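Local atomic coordinates of F420-dependent methylenetetrahydromethanopterin dehydrogenase (Methanopyrus kandleri, PDB entry 1QV9), a protein that catalyses the reversible reduction of methenyl-tetrahydromethanopterin to methylene-tetrahydromethanopterin with reduced coenzyme F420, a step of methanogenesis from carbon dioxide. Residues 139-151 against 241-253. Numbering follows the deposited sequence.
Sequences IYNADLMKVLAAT and MRKAAELADEARE
Residues 139-151 and 241-253 pack as two helices running the same general way, their axes 8.2 Å apart at closest and crossing at 35°, with V147 and A245 nearest at 5.0 Å between CA atoms. Alanines let the backbones come this close. CB of A150 lies 3.8 Å from CB of A248, and CG2 of V147 lies 3.5 Å from the backbone N of A245. M241, a selenomethionine, is a knob in the hole formed by Y140, D143, L144 and V147. Its chain bends at chi2 and chi3 (75°), which carries CE to 3.1 Å from OH of Y140, a hydroxyl hydrogen-bonded to O of A123. SE meets the Y140 ring obliquely, a Met-aromatic contact. K146 is the knob from the other helix, set among A245, A248, D249 and R252. Its chain bends at chi2 (54°), then runs straight, bringing CE to 3.7 Å from CA of D249. The salt bridge from NZ to OD1 of D249 is long, at 3.8 Å. A leucine in place of K146 would probably leave the A245-D249 groove less well filled and cost D249 this distant charge partner. The stronger partner of D249 is R242 of the second subunit. No direct hydrogen bond joins the two segments, but one water links O of A150 to NH2 of R252, whose NH1 pairs with E136 of the second subunit. R242 also pairs with E250 of the third subunit. The contact joins helix 134-150 to helix 227-257 of the helix bundle. Helix 197-223 packs against Y140, V147 and T151, and helices 15-19 and 153-169 against L148.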
ATOM      1  N   ILE A 139     -13.340   0.299 -15.549  1.00 12.27           N
ATOM      2  CA  ILE A 139     -12.557   0.090 -14.334  1.00 10.57           C
ATOM      3  C   ILE A 139     -12.930  -1.254 -13.718  1.00 11.93           C
ATOM      4  O   ILE A 139     -12.082  -2.031 -13.305  1.00 15.14           O
ATOM      5  CB  ILE A 139     -12.791   1.227 -13.333  1.00 13.09           C
ATOM      6  CG1 ILE A 139     -12.191   2.505 -13.934  1.00 15.24           C
ATOM      7  CG2 ILE A 139     -12.212   0.878 -11.964  1.00 14.81           C
ATOM      8  CD1 ILE A 139     -12.437   3.736 -13.078  1.00 18.20           C
ATOM      9  N   TYR A 140     -14.225  -1.555 -13.645  1.00 12.11           N
ATOM     10  CA  TYR A 140     -14.628  -2.840 -13.092  1.00 13.59           C
ATOM     11  C   TYR A 140     -14.086  -4.000 -13.917  1.00 12.52           C
ATOM     12  O   TYR A 140     -13.593  -4.973 -13.354  1.00 13.03           O
ATOM     13  CB  TYR A 140     -16.178  -2.924 -13.082  1.00 12.47           C
ATOM     14  CG  TYR A 140     -16.734  -4.229 -12.571  1.00 13.87           C
ATOM     15  CD1 TYR A 140     -17.052  -4.366 -11.228  1.00 14.05           C
ATOM     16  CD2 TYR A 140     -16.936  -5.317 -13.434  1.00 14.57           C
ATOM     17  CE1 TYR A 140     -17.591  -5.585 -10.728  1.00 16.85           C
ATOM     18  CE2 TYR A 140     -17.453  -6.540 -12.949  1.00 15.77           C
ATOM     19  CZ  TYR A 140     -17.785  -6.650 -11.600  1.00 17.61           C
ATOM     20  OH  TYR A 140     -18.337  -7.841 -11.147  1.00 16.60           O
ATOM     21  N   ASN A 141     -14.226  -3.886 -15.234  1.00 12.02           N
ATOM     22  CA  ASN A 141     -13.708  -4.959 -16.088  1.00 12.36           C
ATOM     23  C   ASN A 141     -12.196  -5.106 -15.929  1.00 12.95           C
ATOM     24  O   ASN A 141     -11.695  -6.233 -16.044  1.00 13.33           O
ATOM     25  CB  ASN A 141     -14.105  -4.761 -17.529  1.00 12.02           C
ATOM     26  CG  ASN A 141     -15.501  -5.266 -17.761  1.00 19.64           C
ATOM     27  OD1 ASN A 141     -16.472  -4.508 -17.724  1.00 22.17           O
ATOM     28  ND2 ASN A 141     -15.617  -6.576 -17.937  1.00 17.95           N
ATOM     29  N   ALA A 142     -11.481  -4.011 -15.705  1.00 12.40           N
ATOM     30  CA  ALA A 142     -10.020  -4.118 -15.476  1.00 12.02           C
ATOM     31  C   ALA A 142      -9.756  -4.929 -14.209  1.00 13.97           C
ATOM     32  O   ALA A 142      -8.878  -5.780 -14.173  1.00 14.04           O
ATOM     33  CB  ALA A 142      -9.390  -2.707 -15.336  1.00 13.12           C
ATOM     34  N   ASP A 143     -10.521  -4.673 -13.138  1.00 11.22           N
ATOM     35  CA  ASP A 143     -10.326  -5.409 -11.920  1.00 11.78           C
ATOM     36  C   ASP A 143     -10.698  -6.876 -12.092  1.00 11.82           C
ATOM     37  O   ASP A 143      -9.957  -7.759 -11.607  1.00 14.81           O
ATOM     38  CB  ASP A 143     -11.146  -4.779 -10.783  1.00 12.97           C
ATOM     39  CG  ASP A 143     -10.509  -3.503 -10.252  1.00 18.20           C
ATOM     40  OD1 ASP A 143      -9.262  -3.333 -10.362  1.00 17.88           O
ATOM     41  OD2 ASP A 143     -11.255  -2.655  -9.705  1.00 17.26           O
ATOM     42  N   LEU A 144     -11.830  -7.138 -12.746  1.00 11.42           N
ATOM     43  CA  LEU A 144     -12.250  -8.522 -12.966  1.00 12.57           C
ATOM     44  C   LEU A 144     -11.225  -9.268 -13.830  1.00 13.13           C
ATOM     45  O   LEU A 144     -10.898 -10.418 -13.528  1.00 13.29           O
ATOM     46  CB  LEU A 144     -13.648  -8.520 -13.587  1.00 15.87           C
ATOM     47  CG  LEU A 144     -14.168  -9.884 -14.024  1.00 13.67           C
ATOM     48  CD1 LEU A 144     -14.251 -10.845 -12.849  1.00 15.82           C
ATOM     49  CD2 LEU A 144     -15.582  -9.697 -14.654  1.00 18.81           C
HETATM   50  N   MSE A 145     -10.705  -8.604 -14.876  1.00 11.92           N
HETATM   51  CA  MSE A 145      -9.694  -9.258 -15.742  1.00 13.80           C
HETATM   52  C   MSE A 145      -8.459  -9.616 -14.920  1.00 13.60           C
HETATM   53  O   MSE A 145      -7.871 -10.718 -15.083  1.00 13.65           O
HETATM   54  CB  MSE A 145      -9.310  -8.321 -16.896  1.00 13.56           C
HETATM   55  CG  MSE A 145      -8.376  -8.993 -17.879  1.00 12.34           C
HETATM   56 SE   MSE A 145      -8.035  -7.776 -19.389  1.00 18.08          SE
HETATM   57  CE  MSE A 145      -9.893  -7.556 -19.944  1.00 18.02           C
ATOM     58  N   LYS A 146      -8.032  -8.710 -14.039  1.00 12.10           N
ATOM     59  CA  LYS A 146      -6.857  -9.002 -13.203  1.00 10.35           C
ATOM     60  C   LYS A 146      -7.156 -10.225 -12.316  1.00 12.13           C
ATOM     61  O   LYS A 146      -6.320 -11.117 -12.138  1.00 14.26           O
ATOM     62  CB  LYS A 146      -6.519  -7.770 -12.337  1.00 12.63           C
ATOM     63  CG  LYS A 146      -5.449  -7.968 -11.295  1.00 15.37           C
ATOM     64  CD  LYS A 146      -4.175  -8.511 -11.895  1.00 21.74           C
ATOM     65  CE  LYS A 146      -3.084  -8.560 -10.845  1.00 25.28           C
ATOM     66  NZ  LYS A 146      -1.837  -9.152 -11.348  1.00 42.60           N
ATOM     67  N   VAL A 147      -8.351 -10.259 -11.726  1.00 11.84           N
ATOM     68  CA  VAL A 147      -8.699 -11.404 -10.892  1.00 11.76           C
ATOM     69  C   VAL A 147      -8.682 -12.704 -11.692  1.00 10.01           C
ATOM     70  O   VAL A 147      -8.032 -13.676 -11.283  1.00 13.84           O
ATOM     71  CB  VAL A 147     -10.110 -11.193 -10.275  1.00 12.08           C
ATOM     72  CG1 VAL A 147     -10.616 -12.520  -9.600  1.00 14.26           C
ATOM     73  CG2 VAL A 147     -10.058 -10.063  -9.265  1.00 15.03           C
ATOM     74  N   LEU A 148      -9.377 -12.731 -12.820  1.00 11.34           N
ATOM     75  CA  LEU A 148      -9.457 -13.980 -13.597  1.00 12.64           C
ATOM     76  C   LEU A 148      -8.096 -14.426 -14.134  1.00 13.17           C
ATOM     77  O   LEU A 148      -7.826 -15.637 -14.251  1.00 14.45           O
ATOM     78  CB  LEU A 148     -10.486 -13.836 -14.732  1.00 14.19           C
ATOM     79  CG  LEU A 148     -11.897 -13.518 -14.209  1.00 14.52           C
ATOM     80  CD1 LEU A 148     -12.834 -13.384 -15.371  1.00 17.15           C
ATOM     81  CD2 LEU A 148     -12.391 -14.660 -13.294  1.00 19.06           C
ATOM     82  N   ALA A 149      -7.225 -13.473 -14.423  1.00 14.14           N
ATOM     83  CA  ALA A 149      -5.905 -13.826 -14.951  1.00 14.04           C
ATOM     84  C   ALA A 149      -4.965 -14.261 -13.849  1.00 12.39           C
ATOM     85  O   ALA A 149      -4.465 -15.393 -13.876  1.00 14.62           O
ATOM     86  CB  ALA A 149      -5.321 -12.615 -15.715  1.00 14.08           C
ATOM     87  N   ALA A 150      -4.725 -13.402 -12.863  1.00 12.79           N
ATOM     88  CA  ALA A 150      -3.758 -13.701 -11.812  1.00 11.59           C
ATOM     89  C   ALA A 150      -4.112 -14.855 -10.883  1.00 13.58           C
ATOM     90  O   ALA A 150      -3.235 -15.412 -10.239  1.00 16.79           O
ATOM     91  CB  ALA A 150      -3.417 -12.411 -11.025  1.00 14.33           C
ATOM     92  N   THR A 151      -5.398 -15.202 -10.785  1.00 13.47           N
ATOM     93  CA  THR A 151      -5.765 -16.355  -9.933  1.00 13.42           C
ATOM     94  C   THR A 151      -5.577 -17.657 -10.704  1.00 15.30           C
ATOM     95  O   THR A 151      -5.593 -18.745 -10.096  1.00 16.89           O
ATOM     96  CB  THR A 151      -7.236 -16.284  -9.487  1.00 13.76           C
ATOM     97  OG1 THR A 151      -8.071 -16.302 -10.648  1.00 14.98           O
ATOM     98  CG2 THR A 151      -7.459 -15.030  -8.604  1.00 15.33           C
HETATM   99  N   MSE A 241     -14.822  -5.813  -5.726  1.00 13.83           N
HETATM  100  CA  MSE A 241     -14.050  -6.326  -6.869  1.00 13.30           C
HETATM  101  C   MSE A 241     -12.658  -5.691  -6.921  1.00 12.95           C
HETATM  102  O   MSE A 241     -11.682  -6.380  -7.282  1.00 14.10           O
HETATM  103  CB  MSE A 241     -14.799  -6.112  -8.174  1.00 13.70           C
HETATM  104  CG  MSE A 241     -14.125  -6.777  -9.370  1.00 14.07           C
HETATM  105 SE   MSE A 241     -14.004  -8.756  -9.260  1.00 17.78          SE
HETATM  106  CE  MSE A 241     -15.889  -9.151  -9.669  1.00 15.18           C
ATOM    107  N   ARG A 242     -12.562  -4.417  -6.563  1.00 13.47           N
ATOM    108  CA  ARG A 242     -11.241  -3.750  -6.546  1.00 12.85           C
ATOM    109  C   ARG A 242     -10.341  -4.454  -5.509  1.00 15.06           C
ATOM    110  O   ARG A 242      -9.138  -4.659  -5.752  1.00 15.01           O
ATOM    111  CB  ARG A 242     -11.421  -2.257  -6.225  1.00 14.52           C
ATOM    112  CG  ARG A 242     -10.140  -1.500  -5.881  1.00 14.95           C
ATOM    113  CD  ARG A 242     -10.480  -0.012  -5.866  1.00 14.66           C
ATOM    114  NE  ARG A 242      -9.322   0.804  -5.487  1.00 15.22           N
ATOM    115  CZ  ARG A 242      -8.964   1.056  -4.230  1.00 14.55           C
ATOM    116  NH1 ARG A 242      -7.886   1.816  -3.969  1.00 16.93           N
ATOM    117  NH2 ARG A 242      -9.678   0.583  -3.203  1.00 16.06           N
ATOM    118  N   LYS A 243     -10.872  -4.868  -4.355  1.00 13.41           N
ATOM    119  CA  LYS A 243     -10.055  -5.580  -3.370  1.00 13.38           C
ATOM    120  C   LYS A 243      -9.727  -7.012  -3.796  1.00 14.55           C
ATOM    121  O   LYS A 243      -8.682  -7.553  -3.429  1.00 14.72           O
ATOM    122  CB  LYS A 243     -10.734  -5.595  -1.987  1.00 15.52           C
ATOM    123  CG  LYS A 243     -10.668  -4.197  -1.348  1.00 18.34           C
ATOM    124  CD  LYS A 243      -9.207  -3.683  -1.296  1.00 23.94           C
ATOM    125  CE  LYS A 243      -9.026  -2.403  -0.470  1.00 28.36           C
ATOM    126  NZ  LYS A 243      -9.721  -1.285  -1.107  1.00 36.77           N
ATOM    127  N   ALA A 244     -10.638  -7.652  -4.534  1.00 12.17           N
ATOM    128  CA  ALA A 244     -10.352  -8.983  -5.036  1.00 11.14           C
ATOM    129  C   ALA A 244      -9.154  -8.837  -6.007  1.00 13.01           C
ATOM    130  O   ALA A 244      -8.291  -9.704  -5.993  1.00 14.26           O
ATOM    131  CB  ALA A 244     -11.599  -9.595  -5.770  1.00 11.93           C
ATOM    132  N   ALA A 245      -9.111  -7.777  -6.817  1.00 13.30           N
ATOM    133  CA  ALA A 245      -7.952  -7.635  -7.766  1.00 11.68           C
ATOM    134  C   ALA A 245      -6.675  -7.443  -6.955  1.00 14.36           C
ATOM    135  O   ALA A 245      -5.587  -7.918  -7.353  1.00 14.82           O
ATOM    136  CB  ALA A 245      -8.150  -6.431  -8.677  1.00 13.14           C
ATOM    137  N   GLU A 246      -6.750  -6.724  -5.831  1.00 13.87           N
ATOM    138  CA  GLU A 246      -5.560  -6.507  -5.011  1.00 13.32           C
ATOM    139  C   GLU A 246      -5.067  -7.842  -4.437  1.00 14.46           C
ATOM    140  O   GLU A 246      -3.857  -8.093  -4.347  1.00 16.07           O
ATOM    141  CB  GLU A 246      -5.888  -5.520  -3.888  1.00 16.37           C
ATOM    142  CG  GLU A 246      -4.741  -5.126  -3.003  1.00 29.23           C
ATOM    143  CD  GLU A 246      -5.249  -4.314  -1.833  1.00 36.98           C
ATOM    144  OE1 GLU A 246      -5.967  -3.327  -2.095  1.00 41.35           O
ATOM    145  OE2 GLU A 246      -4.956  -4.672  -0.676  1.00 39.93           O
ATOM    146  N   LEU A 247      -5.989  -8.722  -4.036  1.00 12.57           N
ATOM    147  CA  LEU A 247      -5.576 -10.027  -3.528  1.00 13.52           C
ATOM    148  C   LEU A 247      -4.892 -10.820  -4.622  1.00 13.78           C
ATOM    149  O   LEU A 247      -3.887 -11.489  -4.351  1.00 15.79           O
ATOM    150  CB  LEU A 247      -6.803 -10.826  -3.026  1.00 17.35           C
ATOM    151  CG  LEU A 247      -7.220 -10.584  -1.585  1.00 18.17           C
ATOM    152  CD1 LEU A 247      -8.650 -11.120  -1.408  1.00 18.40           C
ATOM    153  CD2 LEU A 247      -6.275 -11.305  -0.623  1.00 18.89           C
ATOM    154  N   ALA A 248      -5.453 -10.765  -5.829  1.00 13.38           N
ATOM    155  CA  ALA A 248      -4.870 -11.512  -6.945  1.00 13.71           C
ATOM    156  C   ALA A 248      -3.483 -10.933  -7.220  1.00 13.93           C
ATOM    157  O   ALA A 248      -2.520 -11.692  -7.527  1.00 14.22           O
ATOM    158  CB  ALA A 248      -5.772 -11.414  -8.173  1.00 13.53           C
ATOM    159  N   ASP A 249      -3.345  -9.611  -7.170  1.00 13.66           N
ATOM    160  CA  ASP A 249      -2.019  -8.977  -7.372  1.00 14.57           C
ATOM    161  C   ASP A 249      -1.037  -9.457  -6.282  1.00 16.61           C
ATOM    162  O   ASP A 249       0.125  -9.768  -6.565  1.00 15.29           O
ATOM    163  CB  ASP A 249      -2.127  -7.437  -7.282  1.00 15.77           C
ATOM    164  CG  ASP A 249      -0.790  -6.740  -7.572  1.00 17.81           C
ATOM    165  OD1 ASP A 249      -0.461  -6.692  -8.767  1.00 21.17           O
ATOM    166  OD2 ASP A 249      -0.104  -6.282  -6.636  1.00 21.25           O
ATOM    167  N   GLU A 250      -1.488  -9.519  -5.032  1.00 12.16           N
ATOM    168  CA  GLU A 250      -0.629  -9.979  -3.946  1.00 14.06           C
ATOM    169  C   GLU A 250      -0.168 -11.414  -4.182  1.00 15.38           C
ATOM    170  O   GLU A 250       0.985 -11.758  -3.872  1.00 16.30           O
ATOM    171  CB  GLU A 250      -1.366  -9.940  -2.597  1.00 20.58           C
ATOM    172  CG  GLU A 250      -1.509  -8.579  -2.032  1.00 21.95           C
ATOM    173  CD  GLU A 250      -2.031  -8.587  -0.579  1.00 26.57           C
ATOM    174  OE1 GLU A 250      -2.207  -9.668   0.043  1.00 25.33           O
ATOM    175  OE2 GLU A 250      -2.254  -7.484  -0.064  1.00 28.87           O
ATOM    176  N   ALA A 251      -1.049 -12.255  -4.703  1.00 16.64           N
ATOM    177  CA  ALA A 251      -0.683 -13.650  -4.951  1.00 16.79           C
ATOM    178  C   ALA A 251       0.404 -13.674  -5.997  1.00 17.39           C
ATOM    179  O   ALA A 251       1.411 -14.401  -5.848  1.00 16.75           O
ATOM    180  CB  ALA A 251      -1.899 -14.441  -5.451  1.00 16.80           C
ATOM    181  N   ARG A 252       0.235 -12.889  -7.060  1.00 14.51           N
ATOM    182  CA  ARG A 252       1.253 -12.929  -8.110  1.00 14.16           C
ATOM    183  C   ARG A 252       2.587 -12.399  -7.580  1.00 14.30           C
ATOM    184  O   ARG A 252       3.668 -12.969  -7.945  1.00 14.83           O
ATOM    185  CB  ARG A 252       0.797 -12.144  -9.314  1.00 14.12           C
ATOM    186  CG  ARG A 252       1.742 -12.312 -10.523  1.00 19.38           C
ATOM    187  CD  ARG A 252       0.951 -12.133 -11.723  1.00 24.42           C
ATOM    188  NE  ARG A 252       1.646 -12.382 -12.996  1.00 21.72           N
ATOM    189  CZ  ARG A 252       1.642 -13.529 -13.666  1.00 18.41           C
ATOM    190  NH1 ARG A 252       2.266 -13.573 -14.834  1.00 16.42           N
ATOM    191  NH2 ARG A 252       1.025 -14.626 -13.237  1.00 20.53           N
ATOM    192  N   GLU A 253       2.581 -11.341  -6.764  1.00 12.97           N
ATOM    193  CA  GLU A 253       3.842 -10.817  -6.229  1.00 13.49           C
ATOM    194  C   GLU A 253       4.527 -11.879  -5.347  1.00 17.85           C
ATOM    195  O   GLU A 253       5.745 -11.926  -5.306  1.00 16.86           O
ATOM    196  CB  GLU A 253       3.639  -9.507  -5.455  1.00 17.07           C
ATOM    197  CG  GLU A 253       3.238  -8.334  -6.372  1.00 16.63           C
ATOM    198  CD  GLU A 253       4.281  -7.974  -7.451  1.00 17.37           C
ATOM    199  OE1 GLU A 253       3.925  -7.896  -8.646  1.00 20.59           O
ATOM    200  OE2 GLU A 253       5.430  -7.728  -7.067  1.00 21.39           O
TER
HETATM  201  O   HOH W   1      -0.416 -15.093 -10.605  1.00 23.80           O